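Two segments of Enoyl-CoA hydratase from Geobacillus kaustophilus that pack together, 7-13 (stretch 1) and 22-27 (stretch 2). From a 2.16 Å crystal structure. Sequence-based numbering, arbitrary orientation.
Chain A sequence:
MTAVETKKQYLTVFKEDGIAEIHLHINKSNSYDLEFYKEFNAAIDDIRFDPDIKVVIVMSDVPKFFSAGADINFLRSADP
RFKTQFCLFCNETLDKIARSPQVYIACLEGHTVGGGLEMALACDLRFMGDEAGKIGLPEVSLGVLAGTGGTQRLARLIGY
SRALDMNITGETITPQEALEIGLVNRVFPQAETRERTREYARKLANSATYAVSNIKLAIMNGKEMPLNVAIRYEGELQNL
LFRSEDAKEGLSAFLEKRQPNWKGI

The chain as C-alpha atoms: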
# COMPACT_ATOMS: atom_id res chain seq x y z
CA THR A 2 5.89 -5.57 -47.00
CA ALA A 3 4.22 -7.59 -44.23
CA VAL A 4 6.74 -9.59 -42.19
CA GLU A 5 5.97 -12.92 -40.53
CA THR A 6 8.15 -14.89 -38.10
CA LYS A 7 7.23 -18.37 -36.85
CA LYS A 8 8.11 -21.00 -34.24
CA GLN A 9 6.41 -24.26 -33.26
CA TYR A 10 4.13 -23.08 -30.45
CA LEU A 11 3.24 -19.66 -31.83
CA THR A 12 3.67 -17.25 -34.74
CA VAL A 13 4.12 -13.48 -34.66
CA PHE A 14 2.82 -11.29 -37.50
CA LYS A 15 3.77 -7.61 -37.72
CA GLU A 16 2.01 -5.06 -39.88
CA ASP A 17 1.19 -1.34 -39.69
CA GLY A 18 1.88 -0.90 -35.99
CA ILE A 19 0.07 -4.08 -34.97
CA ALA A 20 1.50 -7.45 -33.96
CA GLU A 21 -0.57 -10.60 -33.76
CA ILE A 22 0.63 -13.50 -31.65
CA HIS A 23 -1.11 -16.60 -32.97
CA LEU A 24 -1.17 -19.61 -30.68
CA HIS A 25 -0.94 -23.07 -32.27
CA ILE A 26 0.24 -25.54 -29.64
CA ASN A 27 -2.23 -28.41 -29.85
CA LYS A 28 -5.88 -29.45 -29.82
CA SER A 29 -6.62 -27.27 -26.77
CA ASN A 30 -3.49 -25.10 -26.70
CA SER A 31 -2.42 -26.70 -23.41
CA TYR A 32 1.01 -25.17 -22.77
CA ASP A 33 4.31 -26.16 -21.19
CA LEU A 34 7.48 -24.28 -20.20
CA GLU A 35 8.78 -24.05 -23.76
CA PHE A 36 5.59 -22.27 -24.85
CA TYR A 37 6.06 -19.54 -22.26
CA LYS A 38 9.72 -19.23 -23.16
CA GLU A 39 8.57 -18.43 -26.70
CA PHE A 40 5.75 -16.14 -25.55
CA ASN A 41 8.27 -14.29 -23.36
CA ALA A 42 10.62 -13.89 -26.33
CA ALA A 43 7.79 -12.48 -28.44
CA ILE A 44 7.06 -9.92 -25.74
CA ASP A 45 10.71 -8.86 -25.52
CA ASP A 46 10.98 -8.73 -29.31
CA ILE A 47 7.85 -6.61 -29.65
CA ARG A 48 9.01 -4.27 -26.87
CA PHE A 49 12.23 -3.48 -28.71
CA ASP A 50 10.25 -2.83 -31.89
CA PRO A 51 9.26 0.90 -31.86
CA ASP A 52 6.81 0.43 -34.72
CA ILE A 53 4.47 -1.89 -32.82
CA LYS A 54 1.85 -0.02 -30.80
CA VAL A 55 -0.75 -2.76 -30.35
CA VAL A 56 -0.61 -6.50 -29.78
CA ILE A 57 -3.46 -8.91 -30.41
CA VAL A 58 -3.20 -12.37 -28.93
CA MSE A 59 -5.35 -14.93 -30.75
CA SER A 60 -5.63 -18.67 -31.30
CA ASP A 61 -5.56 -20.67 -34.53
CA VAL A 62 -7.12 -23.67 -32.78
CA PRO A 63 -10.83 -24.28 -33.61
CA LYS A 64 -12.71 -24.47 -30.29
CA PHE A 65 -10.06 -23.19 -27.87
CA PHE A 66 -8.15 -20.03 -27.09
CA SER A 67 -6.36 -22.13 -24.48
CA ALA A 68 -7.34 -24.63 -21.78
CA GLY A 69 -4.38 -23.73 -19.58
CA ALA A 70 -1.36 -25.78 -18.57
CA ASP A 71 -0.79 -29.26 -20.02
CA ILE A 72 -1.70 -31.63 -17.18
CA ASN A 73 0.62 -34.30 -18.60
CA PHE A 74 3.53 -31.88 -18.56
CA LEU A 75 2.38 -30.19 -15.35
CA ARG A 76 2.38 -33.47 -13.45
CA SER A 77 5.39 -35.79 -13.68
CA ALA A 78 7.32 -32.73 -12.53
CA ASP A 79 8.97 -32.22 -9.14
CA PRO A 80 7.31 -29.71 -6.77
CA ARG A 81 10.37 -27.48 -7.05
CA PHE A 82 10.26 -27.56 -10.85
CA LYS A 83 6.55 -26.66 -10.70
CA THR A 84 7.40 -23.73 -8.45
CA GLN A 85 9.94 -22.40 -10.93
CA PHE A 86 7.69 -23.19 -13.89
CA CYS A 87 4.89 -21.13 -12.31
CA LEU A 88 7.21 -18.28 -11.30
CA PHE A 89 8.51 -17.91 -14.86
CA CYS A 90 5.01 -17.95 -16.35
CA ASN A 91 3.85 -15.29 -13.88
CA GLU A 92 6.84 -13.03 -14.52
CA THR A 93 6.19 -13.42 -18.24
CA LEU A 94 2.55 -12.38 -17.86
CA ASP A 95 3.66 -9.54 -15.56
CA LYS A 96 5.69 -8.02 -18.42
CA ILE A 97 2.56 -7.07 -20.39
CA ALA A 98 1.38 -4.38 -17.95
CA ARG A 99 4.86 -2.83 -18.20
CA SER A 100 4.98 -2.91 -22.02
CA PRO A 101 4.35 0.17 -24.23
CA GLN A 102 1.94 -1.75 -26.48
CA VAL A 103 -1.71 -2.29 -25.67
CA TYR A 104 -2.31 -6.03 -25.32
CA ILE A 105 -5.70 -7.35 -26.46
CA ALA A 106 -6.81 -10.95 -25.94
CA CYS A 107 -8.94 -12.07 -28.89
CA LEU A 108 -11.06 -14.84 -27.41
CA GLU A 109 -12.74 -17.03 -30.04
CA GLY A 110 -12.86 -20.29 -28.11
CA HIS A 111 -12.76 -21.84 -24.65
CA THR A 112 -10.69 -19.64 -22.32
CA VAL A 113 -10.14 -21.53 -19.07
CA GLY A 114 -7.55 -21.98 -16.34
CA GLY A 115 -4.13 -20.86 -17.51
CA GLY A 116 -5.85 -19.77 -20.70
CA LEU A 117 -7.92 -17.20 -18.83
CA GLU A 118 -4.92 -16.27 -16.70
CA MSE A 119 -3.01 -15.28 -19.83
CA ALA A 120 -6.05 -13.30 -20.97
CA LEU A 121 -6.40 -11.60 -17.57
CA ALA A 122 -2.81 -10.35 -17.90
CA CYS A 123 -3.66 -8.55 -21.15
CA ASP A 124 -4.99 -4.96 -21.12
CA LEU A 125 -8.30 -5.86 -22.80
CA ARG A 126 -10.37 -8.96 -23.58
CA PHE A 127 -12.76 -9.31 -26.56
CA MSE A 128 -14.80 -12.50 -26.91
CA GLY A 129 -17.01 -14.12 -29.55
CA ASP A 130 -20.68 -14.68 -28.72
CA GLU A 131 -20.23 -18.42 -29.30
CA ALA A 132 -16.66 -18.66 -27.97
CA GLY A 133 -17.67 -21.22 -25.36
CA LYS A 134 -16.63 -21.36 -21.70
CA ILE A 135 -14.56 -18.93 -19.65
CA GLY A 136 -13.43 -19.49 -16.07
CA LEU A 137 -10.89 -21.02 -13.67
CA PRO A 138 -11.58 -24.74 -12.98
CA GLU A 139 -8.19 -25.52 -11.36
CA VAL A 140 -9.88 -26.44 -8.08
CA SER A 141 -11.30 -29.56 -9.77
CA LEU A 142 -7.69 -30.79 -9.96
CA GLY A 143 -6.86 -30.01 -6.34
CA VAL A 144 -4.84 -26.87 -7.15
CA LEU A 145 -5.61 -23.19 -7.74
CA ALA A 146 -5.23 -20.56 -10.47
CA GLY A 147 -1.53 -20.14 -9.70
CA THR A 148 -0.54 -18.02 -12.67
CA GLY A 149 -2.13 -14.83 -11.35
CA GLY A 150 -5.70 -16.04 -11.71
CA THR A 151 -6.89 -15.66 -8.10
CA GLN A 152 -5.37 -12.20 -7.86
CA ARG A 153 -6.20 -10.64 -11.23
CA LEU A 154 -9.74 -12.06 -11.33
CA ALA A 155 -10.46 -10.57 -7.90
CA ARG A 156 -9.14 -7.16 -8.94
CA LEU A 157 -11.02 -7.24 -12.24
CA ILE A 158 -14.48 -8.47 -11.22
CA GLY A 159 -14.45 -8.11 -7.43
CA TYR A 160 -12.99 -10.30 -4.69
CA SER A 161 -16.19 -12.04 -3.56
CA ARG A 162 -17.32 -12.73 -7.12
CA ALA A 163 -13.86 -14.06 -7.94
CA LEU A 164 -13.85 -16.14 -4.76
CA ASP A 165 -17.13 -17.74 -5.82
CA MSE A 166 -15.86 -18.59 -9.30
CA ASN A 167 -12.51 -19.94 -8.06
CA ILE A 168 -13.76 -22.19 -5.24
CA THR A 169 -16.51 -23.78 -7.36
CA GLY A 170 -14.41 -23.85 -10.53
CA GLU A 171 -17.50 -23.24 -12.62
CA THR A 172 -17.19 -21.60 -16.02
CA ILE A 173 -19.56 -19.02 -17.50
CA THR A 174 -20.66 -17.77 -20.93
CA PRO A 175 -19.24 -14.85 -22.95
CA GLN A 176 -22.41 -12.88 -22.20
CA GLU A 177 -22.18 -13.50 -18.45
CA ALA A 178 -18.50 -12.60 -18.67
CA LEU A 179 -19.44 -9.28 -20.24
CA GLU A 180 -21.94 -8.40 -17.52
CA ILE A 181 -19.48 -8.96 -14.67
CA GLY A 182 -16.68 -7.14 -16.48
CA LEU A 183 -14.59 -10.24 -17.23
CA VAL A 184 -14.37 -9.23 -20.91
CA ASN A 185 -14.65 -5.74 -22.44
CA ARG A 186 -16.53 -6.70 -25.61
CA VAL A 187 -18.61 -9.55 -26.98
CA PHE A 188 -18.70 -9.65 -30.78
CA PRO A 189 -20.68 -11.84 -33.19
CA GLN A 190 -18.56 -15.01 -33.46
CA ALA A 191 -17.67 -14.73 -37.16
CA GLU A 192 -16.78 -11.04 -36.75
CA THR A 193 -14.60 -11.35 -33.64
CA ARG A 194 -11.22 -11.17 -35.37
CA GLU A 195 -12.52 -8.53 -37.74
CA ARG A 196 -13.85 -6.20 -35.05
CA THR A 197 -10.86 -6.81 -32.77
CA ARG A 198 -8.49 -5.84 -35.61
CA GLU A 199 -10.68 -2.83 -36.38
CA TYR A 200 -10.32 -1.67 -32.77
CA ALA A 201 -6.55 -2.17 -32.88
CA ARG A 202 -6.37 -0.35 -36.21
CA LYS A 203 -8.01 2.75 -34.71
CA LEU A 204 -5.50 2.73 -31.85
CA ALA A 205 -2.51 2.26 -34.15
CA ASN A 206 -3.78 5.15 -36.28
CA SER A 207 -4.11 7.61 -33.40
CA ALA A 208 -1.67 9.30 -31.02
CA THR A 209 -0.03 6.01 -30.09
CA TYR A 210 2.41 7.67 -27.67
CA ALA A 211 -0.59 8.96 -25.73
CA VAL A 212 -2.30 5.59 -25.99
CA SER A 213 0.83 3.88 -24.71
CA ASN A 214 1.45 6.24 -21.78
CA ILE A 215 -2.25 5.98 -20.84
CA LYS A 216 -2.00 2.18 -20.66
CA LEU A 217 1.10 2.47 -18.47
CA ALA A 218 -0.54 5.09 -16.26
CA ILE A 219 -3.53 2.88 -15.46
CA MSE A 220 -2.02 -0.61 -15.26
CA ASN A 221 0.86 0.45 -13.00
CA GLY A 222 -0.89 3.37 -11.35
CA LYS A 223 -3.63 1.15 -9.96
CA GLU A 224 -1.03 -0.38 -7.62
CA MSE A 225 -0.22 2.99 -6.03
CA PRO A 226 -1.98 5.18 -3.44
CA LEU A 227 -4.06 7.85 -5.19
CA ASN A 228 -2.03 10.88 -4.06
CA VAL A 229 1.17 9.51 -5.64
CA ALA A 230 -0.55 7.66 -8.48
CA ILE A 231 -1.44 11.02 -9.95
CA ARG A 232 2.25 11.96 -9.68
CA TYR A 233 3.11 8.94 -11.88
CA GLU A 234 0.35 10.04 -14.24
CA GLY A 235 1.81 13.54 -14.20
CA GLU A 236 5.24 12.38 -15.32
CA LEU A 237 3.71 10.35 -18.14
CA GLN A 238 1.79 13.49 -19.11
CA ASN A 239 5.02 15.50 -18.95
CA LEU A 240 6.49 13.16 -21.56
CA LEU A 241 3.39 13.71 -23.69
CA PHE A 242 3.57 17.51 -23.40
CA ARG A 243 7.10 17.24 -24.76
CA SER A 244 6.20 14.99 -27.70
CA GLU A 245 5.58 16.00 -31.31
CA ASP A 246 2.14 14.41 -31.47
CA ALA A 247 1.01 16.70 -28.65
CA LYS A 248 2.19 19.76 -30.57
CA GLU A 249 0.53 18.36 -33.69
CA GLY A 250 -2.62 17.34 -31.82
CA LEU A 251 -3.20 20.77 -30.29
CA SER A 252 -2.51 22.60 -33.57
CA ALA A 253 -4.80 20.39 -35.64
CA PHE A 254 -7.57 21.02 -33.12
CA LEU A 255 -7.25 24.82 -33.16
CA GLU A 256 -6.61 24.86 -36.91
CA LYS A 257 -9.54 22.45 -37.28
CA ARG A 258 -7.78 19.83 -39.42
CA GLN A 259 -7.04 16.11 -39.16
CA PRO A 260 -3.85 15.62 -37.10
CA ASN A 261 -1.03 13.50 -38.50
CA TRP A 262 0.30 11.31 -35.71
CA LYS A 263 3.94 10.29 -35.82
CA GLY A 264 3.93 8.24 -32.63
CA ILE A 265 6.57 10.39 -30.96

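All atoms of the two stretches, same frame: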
# COMPACT_ATOMS: atom_id res chain seq x y z
N LYS A 7 7.89 -17.24 -37.49
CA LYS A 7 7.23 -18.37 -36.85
C LYS A 7 8.12 -19.30 -36.03
O LYS A 7 9.33 -19.38 -36.22
CB LYS A 7 6.51 -19.20 -37.91
CG LYS A 7 5.83 -18.36 -38.98
CD LYS A 7 5.55 -19.18 -40.23
CE LYS A 7 5.04 -18.29 -41.35
NZ LYS A 7 4.92 -19.03 -42.64
N LYS A 8 7.47 -20.01 -35.10
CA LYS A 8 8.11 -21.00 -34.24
C LYS A 8 7.16 -22.19 -34.25
O LYS A 8 6.31 -22.29 -35.13
CB LYS A 8 8.30 -20.46 -32.82
CG LYS A 8 9.46 -19.47 -32.69
CD LYS A 8 9.77 -19.15 -31.24
CE LYS A 8 11.04 -18.32 -31.11
NZ LYS A 8 11.40 -18.04 -29.70
N GLN A 9 7.29 -23.10 -33.28
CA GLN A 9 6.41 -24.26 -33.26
C GLN A 9 5.17 -24.11 -32.39
O GLN A 9 4.14 -24.72 -32.67
CB GLN A 9 7.18 -25.51 -32.83
CG GLN A 9 8.07 -25.33 -31.61
CD GLN A 9 8.61 -26.66 -31.10
OE1 GLN A 9 8.74 -27.62 -31.86
NE2 GLN A 9 8.94 -26.71 -29.82
N TYR A 10 5.26 -23.28 -31.35
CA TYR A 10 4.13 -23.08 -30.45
C TYR A 10 3.30 -21.85 -30.82
O TYR A 10 2.11 -21.78 -30.52
CB TYR A 10 4.62 -22.92 -29.02
CG TYR A 10 5.25 -24.15 -28.42
CD1 TYR A 10 4.46 -25.16 -27.86
CD2 TYR A 10 6.63 -24.30 -28.38
CE1 TYR A 10 5.03 -26.28 -27.28
CE2 TYR A 10 7.21 -25.43 -27.80
CZ TYR A 10 6.41 -26.41 -27.25
OH TYR A 10 6.99 -27.51 -26.67
N LEU A 11 3.94 -20.88 -31.47
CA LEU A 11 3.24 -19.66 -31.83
C LEU A 11 3.91 -18.95 -33.00
O LEU A 11 5.06 -19.22 -33.32
CB LEU A 11 3.18 -18.74 -30.61
CG LEU A 11 3.94 -17.40 -30.48
CD1 LEU A 11 3.90 -16.98 -29.02
CD2 LEU A 11 5.38 -17.52 -30.92
N THR A 12 3.17 -18.04 -33.62
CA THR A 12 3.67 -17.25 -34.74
C THR A 12 3.35 -15.78 -34.52
O THR A 12 2.25 -15.43 -34.07
CB THR A 12 3.04 -17.71 -36.07
OG1 THR A 12 3.43 -19.05 -36.35
CG2 THR A 12 3.48 -16.81 -37.21
N VAL A 13 4.31 -14.91 -34.82
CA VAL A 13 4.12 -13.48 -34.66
C VAL A 13 4.06 -12.80 -36.02
O VAL A 13 4.94 -13.00 -36.86
CB VAL A 13 5.27 -12.83 -33.84
CG1 VAL A 13 5.04 -11.33 -33.71
CG2 VAL A 13 5.36 -13.47 -32.47
N ILE A 22 -0.04 -12.31 -32.14
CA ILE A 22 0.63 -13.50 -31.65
C ILE A 22 -0.39 -14.62 -31.77
O ILE A 22 -1.34 -14.70 -30.99
CB ILE A 22 1.06 -13.34 -30.18
CG1 ILE A 22 1.94 -12.09 -30.02
CG2 ILE A 22 1.82 -14.58 -29.73
CD1 ILE A 22 2.38 -11.81 -28.58
N HIS A 23 -0.20 -15.48 -32.77
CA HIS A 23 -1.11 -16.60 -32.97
C HIS A 23 -0.62 -17.82 -32.23
O HIS A 23 0.54 -18.20 -32.34
CB HIS A 23 -1.24 -16.92 -34.46
CG HIS A 23 -2.01 -15.90 -35.24
ND1 HIS A 23 -3.23 -16.17 -35.82
CD2 HIS A 23 -1.74 -14.60 -35.52
CE1 HIS A 23 -3.68 -15.08 -36.43
NE2 HIS A 23 -2.79 -14.12 -36.26
N LEU A 24 -1.51 -18.43 -31.45
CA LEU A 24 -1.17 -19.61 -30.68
C LEU A 24 -1.61 -20.88 -31.42
O LEU A 24 -2.76 -21.01 -31.83
CB LEU A 24 -1.86 -19.55 -29.32
CG LEU A 24 -1.70 -18.25 -28.51
CD1 LEU A 24 -2.46 -18.37 -27.20
CD2 LEU A 24 -0.22 -17.99 -28.25
N HIS A 25 -0.67 -21.80 -31.61
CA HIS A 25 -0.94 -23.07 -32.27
C HIS A 25 -0.10 -24.15 -31.61
O HIS A 25 0.88 -24.62 -32.17
CB HIS A 25 -0.63 -22.99 -33.78
CG HIS A 25 0.72 -22.42 -34.09
ND1 HIS A 25 0.88 -21.17 -34.64
CD2 HIS A 25 1.97 -22.93 -33.94
CE1 HIS A 25 2.17 -20.93 -34.82
NE2 HIS A 25 2.85 -21.98 -34.41
N ILE A 26 -0.49 -24.55 -30.40
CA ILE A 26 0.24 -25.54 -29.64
C ILE A 26 -0.29 -26.96 -29.81
O ILE A 26 0.48 -27.91 -30.00
CB ILE A 26 0.21 -25.20 -28.14
CG1 ILE A 26 0.58 -23.73 -27.94
CG2 ILE A 26 1.16 -26.10 -27.38
CD1 ILE A 26 0.18 -23.19 -26.58
N ASN A 27 -1.60 -27.11 -29.72
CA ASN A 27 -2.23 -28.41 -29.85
C ASN A 27 -3.75 -28.27 -29.83
O ASN A 27 -4.28 -27.16 -29.84
CB ASN A 27 -1.77 -29.36 -28.73
CG ASN A 27 -1.94 -28.77 -27.34
OD1 ASN A 27 -2.94 -28.10 -27.06
ND2 ASN A 27 -0.99 -29.05 -26.45

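Three backbone hydrogen bonds hold the two segments together. Thr12 and His23 face each other as the hydrogen-bonded pair of an antiparallel ladder and exchange two of them: Thr12 N donates to His23 O at 2.9 Å, and His23 N donates to Thr12 O at 2.8 Å, with angles at the hydrogen of 158° and 161°. The third, from His25 N to Tyr10 O, is 3.0 Å long and nearly straight at 165°, so backbone pairing continues beyond the last strand residue, Leu24. Thr12 O also receives a CA-H...O contact from Ile22, whose CA lies 3.5 Å from it. Within the first segment, a bond of 3.1 Å from Lys8 N to Leu11 O closes the turn that leads into the strand.

The strands run antiparallel, with 162° between their directions. Leu11 with Leu24 and Val13 with Ile22 form the non-hydrogen-bonded pairs on either side of Thr12 and His23, and their CA atoms are 4.6 Å apart in each case. The alternation of the ladder places these four aliphatic side chains on one face of the sheet and those of Thr12 and His23 on the other. On the aliphatic face the tightest contact is diagonal, between Leu11 CD1 and Ile22 CG2 at 3.3 Å. Leu11 CB lies 4.2 Å from Leu24 CD2, while Val13 CG2 and Ile22 CG1 are more loosely apposed at 4.4 Å.

Beyond the strands, the His25 side chain leaves its CA sideways but its end turns back toward the first segment, bringing one ring face against the backbone of Tyr10 and Leu11. The orientation of this imidazole is uncertain. Tyr10 points its CA-to-CB bond away from the second segment, yet its ring edge meets Ile26, with CD1 of Tyr10 3.5 Å from CG2 of Ile26.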